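Local coordinates for protein N-acetyl-beta-D glucosaminidase (Rhizomucor miehei CAU432, PDB 4ZM6) that probably cleaves terminal beta-linked N-acetylglucosamine residues from glycans through its glycoside hydrolase family 3 part and binds acetyl-CoA in a GCN5-related region thought to acetylate glucosamine, at residues Phe21-Pro26 with Leu58-Leu62; His71-Phe76 with Lys337-Trp343. The contacts are given in a common frame with arbitrary orientation. Numbering follows the deposited sequence.

Contact 1 of 2, residues Phe21-Pro26 with Leu58-Leu62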
loop_
_atom_site.group_PDB
_atom_site.type_symbol
_atom_site.label_atom_id
_atom_site.label_comp_id
_atom_site.label_asym_id
_atom_site.label_seq_id
_atom_site.Cartn_x
_atom_site.Cartn_y
_atom_site.Cartn_z
ATOM N N PHE A 21 -5.816 -9.032 42.179
ATOM C CA PHE A 21 -6.108 -9.056 43.616
ATOM C C PHE A 21 -6.266 -7.627 44.140
ATOM O O PHE A 21 -6.159 -6.663 43.377
ATOM C CB PHE A 21 -5.003 -9.790 44.396
ATOM C CG PHE A 21 -3.643 -9.159 44.270
ATOM C CD1 PHE A 21 -3.281 -8.083 45.071
ATOM C CD2 PHE A 21 -2.720 -9.645 43.355
ATOM C CE1 PHE A 21 -2.030 -7.500 44.959
ATOM C CE2 PHE A 21 -1.465 -9.067 43.240
ATOM C CZ PHE A 21 -1.120 -7.992 44.043
ATOM N N ASP A 22 -6.522 -7.503 45.442
ATOM C CA ASP A 22 -6.633 -6.202 46.102
ATOM C C ASP A 22 -5.525 -6.032 47.144
ATOM O O ASP A 22 -5.011 -7.016 47.682
ATOM C CB ASP A 22 -8.008 -6.064 46.761
ATOM C CG ASP A 22 -8.489 -4.625 46.821
ATOM O OD1 ASP A 22 -7.685 -3.738 47.179
ATOM O OD2 ASP A 22 -9.675 -4.379 46.508
ATOM N N GLY A 23 -5.157 -4.782 47.415
ATOM C CA GLY A 23 -4.153 -4.463 48.436
ATOM C C GLY A 23 -2.784 -4.163 47.856
ATOM O O GLY A 23 -2.630 -4.079 46.642
ATOM N N LEU A 24 -1.791 -4.019 48.736
ATOM C CA LEU A 24 -0.432 -3.608 48.352
ATOM C C LEU A 24 0.600 -4.679 48.720
ATOM O O LEU A 24 1.800 -4.405 48.778
ATOM C CB LEU A 24 -0.072 -2.270 49.022
ATOM C CG LEU A 24 -1.242 -1.301 49.267
ATOM C CD1 LEU A 24 -1.794 -1.445 50.681
ATOM C CD2 LEU A 24 -0.844 0.143 49.025
ATOM N N GLU A 25 0.118 -5.898 48.955
ATOM C CA GLU A 25 0.954 -7.037 49.319
ATOM C C GLU A 25 0.144 -8.276 48.936
ATOM O O GLU A 25 -1.078 -8.177 48.808
ATOM C CB GLU A 25 1.261 -6.995 50.822
ATOM C CG GLU A 25 2.402 -7.895 51.283
ATOM C CD GLU A 25 2.955 -7.529 52.650
ATOM O OE1 GLU A 25 2.396 -6.625 53.310
ATOM O OE2 GLU A 25 3.957 -8.152 53.067
ATOM N N PRO A 26 0.803 -9.437 48.725
ATOM C CA PRO A 26 0.035 -10.611 48.285
ATOM C C PRO A 26 -1.073 -11.033 49.245
ATOM O O PRO A 26 -0.859 -11.053 50.456
ATOM C CB PRO A 26 1.096 -11.713 48.205
ATOM C CG PRO A 26 2.365 -10.988 47.937
ATOM C CD PRO A 26 2.255 -9.706 48.708
ATOM N N LEU A 58 6.564 -5.980 46.424
ATOM C CA LEU A 58 5.383 -6.739 46.001
ATOM C C LEU A 58 5.692 -7.709 44.862
ATOM O O LEU A 58 5.336 -8.886 44.936
ATOM C CB LEU A 58 4.254 -5.783 45.589
ATOM C CG LEU A 58 2.982 -6.372 44.960
ATOM C CD1 LEU A 58 2.434 -7.534 45.776
ATOM C CD2 LEU A 58 1.919 -5.294 44.790
ATOM N N THR A 59 6.351 -7.217 43.815
ATOM C CA THR A 59 6.704 -8.056 42.665
ATOM C C THR A 59 7.676 -9.161 43.060
ATOM O O THR A 59 7.534 -10.303 42.623
ATOM C CB THR A 59 7.324 -7.233 41.517
ATOM O OG1 THR A 59 8.373 -6.402 42.031
ATOM C CG2 THR A 59 6.262 -6.369 40.842
ATOM N N HIS A 60 8.655 -8.814 43.893
ATOM C CA HIS A 60 9.620 -9.789 44.393
ATOM C C HIS A 60 8.949 -10.836 45.283
ATOM O O HIS A 60 9.280 -12.019 45.208
ATOM C CB HIS A 60 10.747 -9.096 45.161
ATOM C CG HIS A 60 11.910 -9.993 45.447
ATOM N ND1 HIS A 60 12.193 -10.469 46.709
ATOM C CD2 HIS A 60 12.847 -10.522 44.625
ATOM C CE1 HIS A 60 13.264 -11.242 46.654
ATOM N NE2 HIS A 60 13.679 -11.291 45.402
ATOM N N SER A 61 8.010 -10.393 46.119
ATOM C CA SER A 61 7.254 -11.295 46.989
ATOM C C SER A 61 6.557 -12.388 46.177
ATOM O O SER A 61 6.708 -13.578 46.467
ATOM C CB SER A 61 6.213 -10.516 47.804
ATOM O OG SER A 61 6.787 -9.392 48.451
ATOM N N LEU A 62 5.810 -11.968 45.155
ATOM C CA LEU A 62 5.097 -12.887 44.258
ATOM C C LEU A 62 6.075 -13.821 43.563
ATOM O O LEU A 62 5.827 -15.021 43.423
ATOM C CB LEU A 62 4.321 -12.108 43.192
ATOM C CG LEU A 62 3.216 -11.164 43.668
ATOM C CD1 LEU A 62 2.736 -10.278 42.530
ATOM C CD2 LEU A 62 2.058 -11.948 44.260
#
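In the TIM-barrel-type N-terminal domain of this family 3 glycoside hydrolase, the loop from strand 17-19 to helix 28-37 packs on helix 52-68, joining two consecutive beta-alpha units. Phe-21 comes first: its CB points toward the helix and its ring touches two leucine methyls, with CZ 4.0 Å from Leu-58 CD1 and CE2 4.4 Å from Leu-62 CD1. Ile-30, Ile-42 and Leu-44 also touch this buried ring. At Gly-23, phi/psi of 101/-172° would jam a CB against the preceding carbonyl oxygen; its own O accepts a hydrogen bond from Asn-48 ND2. Leu-24 and Glu-25 direct their CB atoms away, so the helix meets their backbone: Leu-24 O is 4.1 Å from Leu-58 CD2, and Glu-25 CA 3.9 Å from Leu-58 CD1. No hydrogen bond crosses the interface. Pro-26 ends the segment by lying across one helical turn, its CD 3.7 Å from Leu-58 CD1 and its CG 3.8 Å from Leu-62 CD2 and 3.9 Å from Ser-61 CB.

Contact 2 of 2, residues His71-Phe76 with Lys337-Trp343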
loop_
_atom_site.group_PDB
_atom_site.type_symbol
_atom_site.label_atom_id
_atom_site.label_comp_id
_atom_site.label_asym_id
_atom_site.label_seq_id
_atom_site.Cartn_x
_atom_site.Cartn_y
_atom_site.Cartn_z
ATOM N N HIS A 71 7.857 -23.595 40.380
ATOM C CA HIS A 71 7.534 -23.233 38.994
ATOM C C HIS A 71 8.746 -23.421 38.098
ATOM O O HIS A 71 9.869 -23.103 38.495
ATOM C CB HIS A 71 7.092 -21.774 38.890
ATOM C CG HIS A 71 5.678 -21.538 39.306
ATOM N ND1 HIS A 71 5.285 -21.515 40.624
ATOM C CD2 HIS A 71 4.565 -21.292 38.575
ATOM C CE1 HIS A 71 3.988 -21.279 40.691
ATOM N NE2 HIS A 71 3.527 -21.139 39.460
ATOM N N LYS A 72 8.518 -23.919 36.886
ATOM C CA LYS A 72 9.595 -24.065 35.910
ATOM C C LYS A 72 10.073 -22.686 35.438
ATOM O O LYS A 72 11.279 -22.439 35.361
ATOM C CB LYS A 72 9.143 -24.920 34.721
ATOM C CG LYS A 72 10.292 -25.445 33.872
ATOM C CD LYS A 72 9.803 -26.379 32.774
ATOM C CE LYS A 72 10.914 -26.728 31.795
ATOM N NZ LYS A 72 10.378 -27.335 30.542
ATOM N N ARG A 73 9.125 -21.793 35.147
ATOM C CA ARG A 73 9.441 -20.438 34.691
ATOM C C ARG A 73 8.826 -19.372 35.591
ATOM O O ARG A 73 7.821 -19.629 36.252
ATOM C CB ARG A 73 8.943 -20.235 33.266
ATOM C CG ARG A 73 9.703 -21.055 32.248
ATOM C CD ARG A 73 9.172 -20.821 30.849
ATOM N NE ARG A 73 9.769 -21.750 29.893
ATOM C CZ ARG A 73 9.404 -23.023 29.741
ATOM N NH1 ARG A 73 8.440 -23.557 30.489
ATOM N NH2 ARG A 73 10.020 -23.774 28.833
ATOM N N PRO A 74 9.420 -18.162 35.606
ATOM C CA PRO A 74 8.901 -17.087 36.454
ATOM C C PRO A 74 7.534 -16.585 36.017
ATOM O O PRO A 74 7.129 -16.787 34.876
ATOM C CB PRO A 74 9.946 -15.967 36.316
ATOM C CG PRO A 74 11.119 -16.569 35.622
ATOM C CD PRO A 74 10.612 -17.742 34.846
ATOM N N LEU A 75 6.830 -15.949 36.943
ATOM C CA LEU A 75 5.538 -15.340 36.662
ATOM C C LEU A 75 5.664 -14.178 35.690
ATOM O O LEU A 75 6.702 -13.517 35.627
ATOM C CB LEU A 75 4.900 -14.806 37.952
ATOM C CG LEU A 75 4.579 -15.783 39.086
ATOM C CD1 LEU A 75 3.937 -15.029 40.241
ATOM C CD2 LEU A 75 3.674 -16.906 38.607
ATOM N N PHE A 76 4.596 -13.948 34.931
ATOM C CA PHE A 76 4.391 -12.685 34.246
ATOM C C PHE A 76 3.640 -11.790 35.220
ATOM O O PHE A 76 2.745 -12.253 35.922
ATOM C CB PHE A 76 3.561 -12.865 32.967
ATOM C CG PHE A 76 4.378 -12.957 31.704
ATOM C CD1 PHE A 76 5.235 -11.926 31.339
ATOM C CD2 PHE A 76 4.254 -14.050 30.853
ATOM C CE1 PHE A 76 5.978 -11.999 30.169
ATOM C CE2 PHE A 76 4.991 -14.128 29.682
ATOM C CZ PHE A 76 5.855 -13.102 29.338
ATOM N N LYS A 337 7.390 -16.667 27.555
ATOM C CA LYS A 337 8.157 -16.521 28.794
ATOM C C LYS A 337 9.666 -16.606 28.556
ATOM O O LYS A 337 10.428 -15.824 29.118
ATOM C CB LYS A 337 7.724 -17.561 29.835
ATOM C CG LYS A 337 6.376 -17.255 30.469
ATOM C CD LYS A 337 6.177 -18.000 31.775
ATOM C CE LYS A 337 4.867 -17.591 32.431
ATOM N NZ LYS A 337 4.832 -17.922 33.880
ATOM N N ASP A 338 10.093 -17.545 27.714
ATOM C CA ASP A 338 11.516 -17.708 27.389
ATOM C C ASP A 338 12.100 -16.490 26.672
ATOM O O ASP A 338 13.301 -16.230 26.766
ATOM C CB ASP A 338 11.743 -18.962 26.534
ATOM C CG ASP A 338 11.522 -20.253 27.310
ATOM O OD1 ASP A 338 11.676 -20.248 28.549
ATOM O OD2 ASP A 338 11.198 -21.281 26.684
ATOM N N GLN A 339 11.254 -15.752 25.954
ATOM C CA GLN A 339 11.683 -14.536 25.269
ATOM C C GLN A 339 12.024 -13.418 26.256
ATOM O O GLN A 339 12.946 -12.643 26.018
ATOM C CB GLN A 339 10.601 -14.062 24.287
ATOM C CG GLN A 339 11.096 -13.031 23.274
ATOM C CD GLN A 339 10.031 -12.587 22.279
ATOM O OE1 GLN A 339 10.051 -11.448 21.804
ATOM N NE2 GLN A 339 9.102 -13.483 21.952
ATOM N N PHE A 340 11.287 -13.341 27.360
ATOM C CA PHE A 340 11.395 -12.210 28.283
ATOM C C PHE A 340 11.857 -12.547 29.705
ATOM O O PHE A 340 12.337 -11.660 30.411
ATOM C CB PHE A 340 10.042 -11.496 28.372
ATOM C CG PHE A 340 9.644 -10.775 27.115
ATOM C CD1 PHE A 340 10.104 -9.489 26.864
ATOM C CD2 PHE A 340 8.797 -11.371 26.193
ATOM C CE1 PHE A 340 9.733 -8.815 25.714
ATOM C CE2 PHE A 340 8.422 -10.703 25.041
ATOM C CZ PHE A 340 8.892 -9.423 24.800
ATOM N N LEU A 341 11.715 -13.802 30.131
ATOM C CA LEU A 341 11.850 -14.151 31.550
ATOM C C LEU A 341 12.995 -15.120 31.834
ATOM O O LEU A 341 13.192 -16.094 31.115
ATOM C CB LEU A 341 10.534 -14.742 32.078
ATOM C CG LEU A 341 9.259 -13.942 31.774
ATOM C CD1 LEU A 341 8.025 -14.667 32.285
ATOM C CD2 LEU A 341 9.328 -12.546 32.367
ATOM N N ASN A 342 13.754 -14.825 32.885
ATOM C CA ASN A 342 14.747 -15.751 33.423
ATOM C C ASN A 342 14.911 -15.497 34.921
ATOM O O ASN A 342 14.888 -14.350 35.369
ATOM C CB ASN A 342 16.083 -15.627 32.681
ATOM C CG ASN A 342 16.880 -14.408 33.100
ATOM O OD1 ASN A 342 17.548 -14.411 34.135
ATOM N ND2 ASN A 342 16.824 -13.361 32.290
ATOM N N TRP A 343 15.083 -16.571 35.685
ATOM C CA TRP A 343 15.008 -16.500 37.146
ATOM C C TRP A 343 16.001 -15.534 37.799
ATOM O O TRP A 343 15.659 -14.882 38.784
ATOM C CB TRP A 343 15.156 -17.898 37.757
ATOM C CG TRP A 343 13.895 -18.698 37.693
ATOM C CD1 TRP A 343 13.674 -19.833 36.967
ATOM C CD2 TRP A 343 12.671 -18.414 38.381
ATOM N NE1 TRP A 343 12.386 -20.279 37.167
ATOM C CE2 TRP A 343 11.749 -19.423 38.028
ATOM C CE3 TRP A 343 12.265 -17.404 39.261
ATOM C CZ2 TRP A 343 10.447 -19.454 38.530
ATOM C CZ3 TRP A 343 10.970 -17.436 39.762
ATOM C CH2 TRP A 343 10.078 -18.455 39.394
#
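Pro-74, with 106 Å² buried, has its ring against Trp-343 (99 Å² buried). Pro-74 CG sits 3.8 Å from the centroid of the six-membered indole ring and 16° off its normal, a CH-pi contact over the face; the same atom is 4.0 Å from Leu-341 CB. The indole is also tied at its edge, where Trp-343 NE1 donates to Lys-72 O at 3.0 Å with an N-H...O angle of 162°. Arg-67, from helix 52-68, adds a cation-pi interaction to this tryptophan.

Lys-337 (97 Å² buried) reaches across to the loop backbone, chi2 to chi4 all near t. Its NZ donates to Pro-74 O at 2.7 Å and also hydrogen-bonds Gly-40 O, so one ammonium joins two backbone carbonyls, while its CG lies 3.5 Å from Phe-76 CE2. The loop 71-76 links helix 52-68 to strand 76-79 of the parallel sheet in the TIM-barrel-type domain. Its partner is the end of helix 323-340 and the turn into helix 343-348, where Asn-342 occupies the N-cap position.

Leu-341, the first residue to leave helical phi/psi, directs its CB toward the loop. Its CD1 stands 3.8 Å from the Phe-76 ring centroid, just 3° off the normal, a second CH-pi contact; Trp-129 meets that phenylalanine edge-to-face. At the more exposed margin, Arg-73 NE donates to Asp-338 OD1 at 2.8 Å with an N-H...O angle of 160°, part of a salt bridge, supplemented by a weak hydrogen bond from Arg-73 NH2 to Asp-338 OD2 at 3.5 Å.

Both contacts are partly buried and share one part of the fold. Contact 1 sets the middle of helix 52-68 against the loop following strand 17-19, at the C-terminal ends of the barrel strands; contact 2 uses the loop entering strand 76-79, at their N-terminal ends. Their centres lie 18 Å apart, yet they touch, with Leu-62 O 3.7 Å from Leu-75 CD1. Contact 1's 262 Å² is mainly apolar packing, with no hydrogen bond across it. Contact 2 buries 655 Å², and there the end of helix 323-340 and the following turn bring Lys-337 and Trp-343 to backbone carbonyls and Asp-338 to Arg-73. Each has a buried phenylalanine, Phe-21 in contact 1 and Phe-76 in contact 2.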